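PDB 2WB7: PT26-6P from Thermococcus sp., which is of unknown function but is encoded by a family of euryarchaeal mobile elements and joins immunoglobulin-like domains to a helical domain. Local coordinates for residues H276-T281 with L351-L356; V309-I314 with M319-T324; L238-L243 with S385-V390. All coordinates share one frame; numbering follows the deposited sequence.

Contact 1 of 3, residues H276-T281 with L351-L356; sequences HVLNST and LDYHAL
Leu278 meets Tyr353 at the side of its ring. The contact lies in the second immunoglobulin-like domain, of the E-set type. Here a beta turn leading into strand 281-290 packs on strand 350-364. Leu278 and Asn279 are the middle residues of this type II turn, closed by Ser280 N to Val277 O at 3.0 Å. Asn279 has the positive phi, 61°, that the third position of such a turn calls for.

The two methyls of Leu278 take different partners. CD1 lies anti to CA (chi2 -179°) and extends the chain, while CD2 branches off to the tyrosine. CD2 sits near the ring plane, 4.2 Å from Tyr353 CE1 and 4.3 Å from Tyr353 CD1. It therefore faces the middle of one ring edge and does not lie over a face. Leu278 CD1 passes 4.3 Å from the carbonyl oxygen Leu351 O, which is a loose contact. The segments share no hydrogen bond. Their backbones stay well apart, with Leu278 CA and Asp352 CA 7.3 Å from each other.

Strand 350-364 is irregular at this point. Leu351 and Asp352 both face Val313 on strand 301-314, which makes a classic beta bulge. Leu351 shows it in its psi of -55°. Tyr353 follows directly, and its CB points toward the turn. Asp352 OD2 lies in the plane of the His354 ring, at its edge; the ring nitrogens bond Glu378 OE2 (ND1) and Asp502 OD2 (NE2).

Backbone hydrogen bonds of His276 and Leu278 to Leu384 also hold the turn. Leu351 O accepts a hydrogen bond from Arg496 NH1. The tyrosine ring is anchored at its far end, where Tyr353 OH bonds both Arg312 NH1 and Thr345 O.

Contact 2 of 3, residues V309-I314 with M319-T324; sequences VTLRVI and MELADT
Thr310 bonds through its backbone to two residues of the other strand. Thr310 N donates to Asp323 O at 2.8 Å, and Ala322 N donates to Thr310 O at 2.9 Å. Further along, Arg312 and Glu320 exchange both backbone bonds and form a hydrogen-bonded antiparallel pair. Val309 with Thr324, Leu311 with Leu321 and Val313 with Met319 are non-hydrogen-bonded pairs. The register slips by one between the first two of these, a beta bulge opposite Thr310.

The charged contact is on the face of Arg312 and Glu320. Arg312 bends at chi3 (39°), and NE gives a weak hydrogen bond, part of a salt bridge, to Glu320 OE1 at 3.3 Å. OE1 lies in the guanidinium plane at its edge, while the carboxylate plane is turned 89° from it. Arg318 binds the other oxygen, OE2, and NH1 of the arginine is engaged by Tyr353 of strand 350-364.

These strands form the beta hairpin 301-314 and 319-331, and 319-331 is an outermost strand, within this chain, of the eight-stranded antiparallel sheet.

Two waters add bridges. One accepts from Arg312 NH2 and donates to Leu321 O. Another joins Thr310 OG1 to Asp323 OD2, an oxygen also bonded to His343 N.

Apolar contacts lie on the opposite face, that of Leu311, Val313, Met319 and Leu321. The selenium of Met319, a selenomethionine, lies 3.8 Å from Leu311 CD1. Val313 CG2 runs alongside Met319 CG at 4.0 Å. Leu321 CD1 touches Val309 CG1 at 3.5 Å and Leu311 CD2 at 4.1 Å. Ile147 packs on Val309 and Leu311, and Met319 reaches Arg149 and Tyr152 of helix 149-157.

Contact 3 of 3, residues L238-L243 with S385-V390; sequences LPIKFL and SNTYTV
The carboxamide of Asn386 brings OD1 within 3.5 Å of Ile240 CD1, and the two side chains cross at about a right angle. The same OD1 accepts a hydrogen bond from Tyr388 N at 2.7 Å, with the donor tilted 31° from the amide plane. This closes an Asx turn and helps to hold the amide in its rotation. Asn386 O lies over one face of the Tyr388 ring, toward its rim. The Phe242 ring is sandwiched within its own segment. Lys241 CE sits 3.4 Å above its centre on one face, Leu238 CD1 lies 4.0 Å above the other, and Pro239 O is at its edge in plane.

Ile240 carries the contact. It begins a 3-10 segment, 240-243. Its CG1 stands between the backbone N and the carbonyl carbon (chi1 64°), which sends CD1 into the loop 385-390. There CD1 also meets Thr387 N at 3.5 Å and Thr387 OG1 at 3.6 Å. CG1 slides past Thr389, 3.7 Å from its OG1. An alanine in place of Ile240 would keep only CB and would probably open a gap beside the Asx turn and Thr389. The polar link is indirect: one water holds Thr389 OG1 at 2.7 Å and accepts a weak bond from Lys241 N.

The contact is at the surface, where the loop after strand 370-379 leads into helix 393-404 of the helical domain. Lys241 NZ forms salt bridges with Asp393, at the start of that helix, and with Asp7. Ser385, Thr387 and Thr389 lie against helix 471-499, Val390 packs on helix 408-438, and Pro239 touches Tyr490 of helix 471-499 and Tyr516 of helix 503-523.

From the N terminus, residues 238-243 come first and open the longest loop. Segment 276-281 follows, then the hairpin strands 309-314 and 319-324. Contact 2 closes the innermost loop, of only four residues. The chain next reaches 351-356 and closes contact 1 around it. Last, 385-390 closes contact 3 around both. The three loops are nested and none cross. Contacts 1 and 2 share one sheet, since strands 350-364 and 301-314 are neighbours in it. Contacts 1 and 3 touch where Val277 packs on Leu243 and Ile240. Contact 3 joins the loop ahead of strand 253-261 to the loop between strand 370-379 and helix 393-404. Contacts 2 and 3 do not touch; their nearest atoms are about 11 Å apart.

Contact 1 of 3, residues H276-T281 with L351-L356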
# COMPACT_ATOMS: atom_id res chain seq x y z
N HIS A 276 9.76 19.08 -2.87
CA HIS A 276 9.48 19.20 -1.44
C HIS A 276 10.70 19.73 -0.74
O HIS A 276 11.68 19.01 -0.57
CB HIS A 276 9.10 17.83 -0.87
CG HIS A 276 7.96 17.18 -1.59
ND1 HIS A 276 6.64 17.40 -1.25
CD2 HIS A 276 7.94 16.33 -2.65
CE1 HIS A 276 5.86 16.70 -2.06
NE2 HIS A 276 6.62 16.04 -2.91
N VAL A 277 10.67 21.00 -0.37
CA VAL A 277 11.83 21.65 0.23
C VAL A 277 11.39 22.33 1.51
O VAL A 277 10.26 22.79 1.60
CB VAL A 277 12.42 22.73 -0.70
CG1 VAL A 277 13.76 23.18 -0.18
CG2 VAL A 277 12.55 22.20 -2.13
N LEU A 278 12.29 22.41 2.49
CA LEU A 278 11.99 23.13 3.73
C LEU A 278 11.60 24.58 3.43
O LEU A 278 12.12 25.19 2.49
CB LEU A 278 13.16 23.09 4.71
CG LEU A 278 13.45 21.76 5.42
CD1 LEU A 278 14.62 21.87 6.38
CD2 LEU A 278 12.20 21.24 6.16
N ASN A 279 10.70 25.11 4.24
CA ASN A 279 10.13 26.45 4.04
C ASN A 279 9.39 26.64 2.75
O ASN A 279 9.03 27.77 2.43
CB ASN A 279 11.16 27.57 4.23
CG ASN A 279 11.32 27.93 5.69
OD1 ASN A 279 10.42 27.70 6.51
ND2 ASN A 279 12.48 28.45 6.04
N SER A 280 9.13 25.57 2.02
CA SER A 280 8.30 25.68 0.84
C SER A 280 6.97 24.92 0.99
O SER A 280 6.74 24.23 1.98
CB SER A 280 9.08 25.23 -0.37
OG SER A 280 8.87 26.14 -1.43
N THR A 281 6.09 25.07 0.01
CA THR A 281 4.76 24.47 0.05
C THR A 281 4.61 23.41 -1.03
O THR A 281 5.09 23.60 -2.14
CB THR A 281 3.67 25.52 -0.22
OG1 THR A 281 3.65 26.48 0.84
CG2 THR A 281 2.31 24.86 -0.32
N LEU A 351 14.00 18.46 11.18
CA LEU A 351 14.80 17.63 10.27
C LEU A 351 14.16 17.51 8.89
O LEU A 351 14.79 17.79 7.87
CB LEU A 351 14.99 16.23 10.85
CG LEU A 351 15.84 15.30 9.97
CD1 LEU A 351 17.29 15.73 9.99
CD2 LEU A 351 15.72 13.85 10.37
N ASP A 352 12.90 17.06 8.87
CA ASP A 352 12.16 16.93 7.63
C ASP A 352 10.70 16.64 7.97
O ASP A 352 10.32 16.70 9.14
CB ASP A 352 12.73 15.79 6.78
CG ASP A 352 12.59 14.41 7.44
OD1 ASP A 352 13.55 13.62 7.39
OD2 ASP A 352 11.51 14.09 8.00
N TYR A 353 9.90 16.34 6.96
CA TYR A 353 8.51 15.99 7.15
C TYR A 353 8.17 14.69 6.42
O TYR A 353 8.77 14.36 5.39
CB TYR A 353 7.61 17.09 6.61
CG TYR A 353 7.55 18.36 7.40
CD1 TYR A 353 8.62 19.25 7.42
CD2 TYR A 353 6.41 18.71 8.09
CE1 TYR A 353 8.55 20.43 8.13
CE2 TYR A 353 6.33 19.88 8.80
CZ TYR A 353 7.41 20.73 8.82
OH TYR A 353 7.31 21.89 9.54
N HIS A 354 7.18 13.96 6.94
CA HIS A 354 6.62 12.79 6.29
C HIS A 354 5.15 13.05 6.02
O HIS A 354 4.49 13.81 6.74
CB HIS A 354 6.75 11.57 7.21
CG HIS A 354 8.13 11.00 7.29
ND1 HIS A 354 8.40 9.66 7.07
CD2 HIS A 354 9.32 11.58 7.58
CE1 HIS A 354 9.70 9.45 7.21
NE2 HIS A 354 10.27 10.59 7.53
N ALA A 355 4.62 12.42 4.97
CA ALA A 355 3.20 12.53 4.68
C ALA A 355 2.60 11.18 4.99
O ALA A 355 3.23 10.15 4.72
CB ALA A 355 2.97 12.90 3.22
N LEU A 356 1.41 11.17 5.59
CA LEU A 356 0.73 9.92 5.91
C LEU A 356 -0.78 10.06 5.73
O LEU A 356 -1.35 11.13 5.96
CB LEU A 356 1.03 9.50 7.34
CG LEU A 356 0.48 8.17 7.83
CD1 LEU A 356 1.30 7.02 7.33
CD2 LEU A 356 0.47 8.16 9.34

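Contact 2 of 3, residues V309-I314 with M319-T324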
# COMPACT_ATOMS: atom_id res chain seq x y z
N VAL A 309 -2.23 13.68 6.93
CA VAL A 309 -1.37 14.59 7.68
C VAL A 309 0.01 14.73 7.06
O VAL A 309 0.40 13.96 6.19
CB VAL A 309 -1.17 14.12 9.16
CG1 VAL A 309 -2.52 13.85 9.83
CG2 VAL A 309 -0.26 12.90 9.23
N THR A 310 0.74 15.75 7.49
CA THR A 310 2.19 15.75 7.35
C THR A 310 2.68 15.69 8.78
O THR A 310 2.01 16.22 9.69
CB THR A 310 2.75 17.02 6.67
OG1 THR A 310 2.30 18.19 7.36
CG2 THR A 310 2.34 17.08 5.24
N LEU A 311 3.81 15.04 8.98
CA LEU A 311 4.38 14.93 10.29
C LEU A 311 5.78 15.56 10.28
O LEU A 311 6.66 15.15 9.49
CB LEU A 311 4.46 13.47 10.71
CG LEU A 311 3.12 12.73 10.80
CD1 LEU A 311 3.33 11.27 11.13
CD2 LEU A 311 2.25 13.38 11.85
N ARG A 312 5.98 16.57 11.12
CA ARG A 312 7.31 17.14 11.24
C ARG A 312 8.15 16.16 12.00
O ARG A 312 7.73 15.65 13.03
CB ARG A 312 7.29 18.48 11.98
CG ARG A 312 8.66 19.08 12.19
CD ARG A 312 8.57 20.55 12.59
NE ARG A 312 7.45 20.77 13.50
CZ ARG A 312 6.28 21.29 13.14
NH1 ARG A 312 6.07 21.66 11.89
NH2 ARG A 312 5.31 21.44 14.03
N VAL A 313 9.31 15.84 11.46
CA VAL A 313 10.27 15.03 12.19
C VAL A 313 11.29 15.96 12.81
O VAL A 313 11.96 16.74 12.11
CB VAL A 313 10.99 14.02 11.27
CG1 VAL A 313 12.07 13.32 12.03
CG2 VAL A 313 10.01 13.02 10.73
N ILE A 314 11.41 15.88 14.12
CA ILE A 314 12.40 16.66 14.84
C ILE A 314 13.74 15.93 14.85
O ILE A 314 13.78 14.71 14.90
CB ILE A 314 11.97 16.87 16.27
CG1 ILE A 314 10.66 17.66 16.29
CG2 ILE A 314 13.06 17.58 17.04
CD1 ILE A 314 10.82 19.06 15.74
N MSE A 319 8.38 13.01 16.36
CA MSE A 319 7.49 13.54 15.32
C MSE A 319 6.41 14.36 15.95
O MSE A 319 6.01 14.10 17.07
CB MSE A 319 6.78 12.41 14.55
CG MSE A 319 7.65 11.57 13.65
SE MSE A 319 6.56 10.22 12.81
CE MSE A 319 7.92 9.55 11.63
N GLU A 320 5.92 15.35 15.23
CA GLU A 320 4.74 16.09 15.69
C GLU A 320 3.81 16.49 14.55
O GLU A 320 4.25 16.78 13.43
CB GLU A 320 5.14 17.29 16.56
CG GLU A 320 6.31 18.08 16.06
CD GLU A 320 6.83 19.04 17.12
OE1 GLU A 320 7.16 20.19 16.76
OE2 GLU A 320 6.91 18.62 18.30
N LEU A 321 2.52 16.46 14.84
CA LEU A 321 1.50 16.68 13.83
C LEU A 321 1.67 18.06 13.23
O LEU A 321 1.74 19.03 13.96
CB LEU A 321 0.13 16.57 14.47
CG LEU A 321 -1.10 16.77 13.58
CD1 LEU A 321 -1.07 15.80 12.39
CD2 LEU A 321 -2.36 16.60 14.42
N ALA A 322 1.75 18.14 11.91
CA ALA A 322 1.76 19.44 11.24
C ALA A 322 0.42 19.64 10.54
O ALA A 322 -0.62 19.45 11.15
CB ALA A 322 2.90 19.50 10.25
N ASP A 323 0.45 20.00 9.27
CA ASP A 323 -0.75 20.16 8.46
C ASP A 323 -1.61 18.88 8.38
O ASP A 323 -1.09 17.76 8.31
CB ASP A 323 -0.34 20.64 7.07
CG ASP A 323 0.57 21.88 7.11
OD1 ASP A 323 0.49 22.69 8.07
OD2 ASP A 323 1.39 22.06 6.18
N THR A 324 -2.94 19.03 8.42
CA THR A 324 -3.85 17.87 8.50
C THR A 324 -5.23 18.16 7.93
O THR A 324 -5.74 19.27 8.06
CB THR A 324 -4.06 17.38 9.94
OG1 THR A 324 -5.05 16.34 9.95
CG2 THR A 324 -4.53 18.50 10.83
O HOH W 1 3.38 20.46 6.58
O HOH W 2 2.45 21.97 13.59

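Contact 3 of 3, residues L238-L243 with S385-V390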
# COMPACT_ATOMS: atom_id res chain seq x y z
N LEU A 238 12.20 16.15 -6.67
CA LEU A 238 13.10 16.73 -7.64
C LEU A 238 14.12 17.60 -6.90
O LEU A 238 13.86 18.07 -5.79
CB LEU A 238 12.30 17.56 -8.64
CG LEU A 238 11.59 16.78 -9.75
CD1 LEU A 238 10.63 17.69 -10.49
CD2 LEU A 238 12.60 16.11 -10.71
N PRO A 239 15.29 17.81 -7.49
CA PRO A 239 16.27 18.71 -6.90
C PRO A 239 15.70 20.11 -6.63
O PRO A 239 14.80 20.55 -7.32
CB PRO A 239 17.36 18.78 -7.97
CG PRO A 239 17.30 17.42 -8.62
CD PRO A 239 15.83 17.10 -8.66
N ILE A 240 16.24 20.80 -5.64
CA ILE A 240 15.67 22.09 -5.21
C ILE A 240 15.61 23.16 -6.30
O ILE A 240 14.86 24.12 -6.18
CB ILE A 240 16.40 22.68 -3.97
CG1 ILE A 240 17.85 23.00 -4.31
CG2 ILE A 240 16.28 21.72 -2.80
CD1 ILE A 240 18.64 23.60 -3.17
N LYS A 241 16.41 23.02 -7.35
CA LYS A 241 16.36 24.04 -8.40
C LYS A 241 14.95 24.18 -8.97
O LYS A 241 14.60 25.23 -9.50
CB LYS A 241 17.37 23.79 -9.52
CG LYS A 241 17.03 22.66 -10.44
CD LYS A 241 17.23 23.05 -11.88
CE LYS A 241 16.04 22.64 -12.71
NZ LYS A 241 15.88 23.51 -13.90
N PHE A 242 14.13 23.15 -8.83
CA PHE A 242 12.83 23.13 -9.48
C PHE A 242 11.81 23.97 -8.75
O PHE A 242 10.66 24.02 -9.14
CB PHE A 242 12.32 21.70 -9.67
CG PHE A 242 13.01 20.96 -10.77
CD1 PHE A 242 14.07 20.11 -10.50
CD2 PHE A 242 12.61 21.11 -12.09
CE1 PHE A 242 14.71 19.42 -11.51
CE2 PHE A 242 13.26 20.43 -13.12
CZ PHE A 242 14.31 19.58 -12.82
N LEU A 243 12.25 24.66 -7.71
CA LEU A 243 11.39 25.57 -6.97
C LEU A 243 11.13 26.86 -7.76
O LEU A 243 10.05 27.43 -7.66
CB LEU A 243 12.01 25.92 -5.62
CG LEU A 243 11.71 25.02 -4.43
CD1 LEU A 243 12.42 25.53 -3.18
CD2 LEU A 243 10.20 24.92 -4.21
N SER A 385 16.56 19.96 2.12
CA SER A 385 16.98 21.25 2.70
C SER A 385 17.75 22.04 1.64
O SER A 385 18.26 21.47 0.68
CB SER A 385 17.85 21.02 3.93
OG SER A 385 19.10 20.48 3.55
N ASN A 386 17.83 23.36 1.81
CA ASN A 386 18.56 24.17 0.84
C ASN A 386 20.05 23.87 0.84
O ASN A 386 20.74 24.11 1.82
CB ASN A 386 18.32 25.66 1.07
CG ASN A 386 18.98 26.52 -0.02
OD1 ASN A 386 19.69 26.00 -0.89
ND2 ASN A 386 18.75 27.83 0.03
N THR A 387 20.56 23.34 -0.26
CA THR A 387 21.98 23.03 -0.36
C THR A 387 22.79 24.05 -1.17
O THR A 387 24.01 23.90 -1.33
CB THR A 387 22.19 21.62 -0.92
OG1 THR A 387 21.30 21.40 -2.03
CG2 THR A 387 21.89 20.60 0.14
N TYR A 388 22.14 25.11 -1.66
CA TYR A 388 22.83 26.17 -2.40
C TYR A 388 23.38 25.64 -3.71
O TYR A 388 24.55 25.29 -3.80
CB TYR A 388 23.94 26.80 -1.55
CG TYR A 388 23.46 27.09 -0.15
CD1 TYR A 388 23.93 26.35 0.93
CD2 TYR A 388 22.47 28.03 0.08
CE1 TYR A 388 23.45 26.56 2.20
CE2 TYR A 388 21.99 28.25 1.35
CZ TYR A 388 22.48 27.51 2.41
OH TYR A 388 22.01 27.73 3.68
N THR A 389 22.52 25.56 -4.72
CA THR A 389 22.93 25.02 -5.99
C THR A 389 23.99 25.91 -6.58
O THR A 389 23.86 27.12 -6.58
CB THR A 389 21.78 24.96 -6.97
OG1 THR A 389 20.68 24.31 -6.34
CG2 THR A 389 22.17 24.17 -8.21
N VAL A 390 25.05 25.30 -7.09
CA VAL A 390 26.11 26.04 -7.72
C VAL A 390 25.79 26.25 -9.20
O VAL A 390 26.07 27.31 -9.76
CB VAL A 390 27.45 25.32 -7.55
CG1 VAL A 390 28.53 25.98 -8.38
CG2 VAL A 390 27.83 25.29 -6.07
O HOH W 3 19.33 22.35 -7.61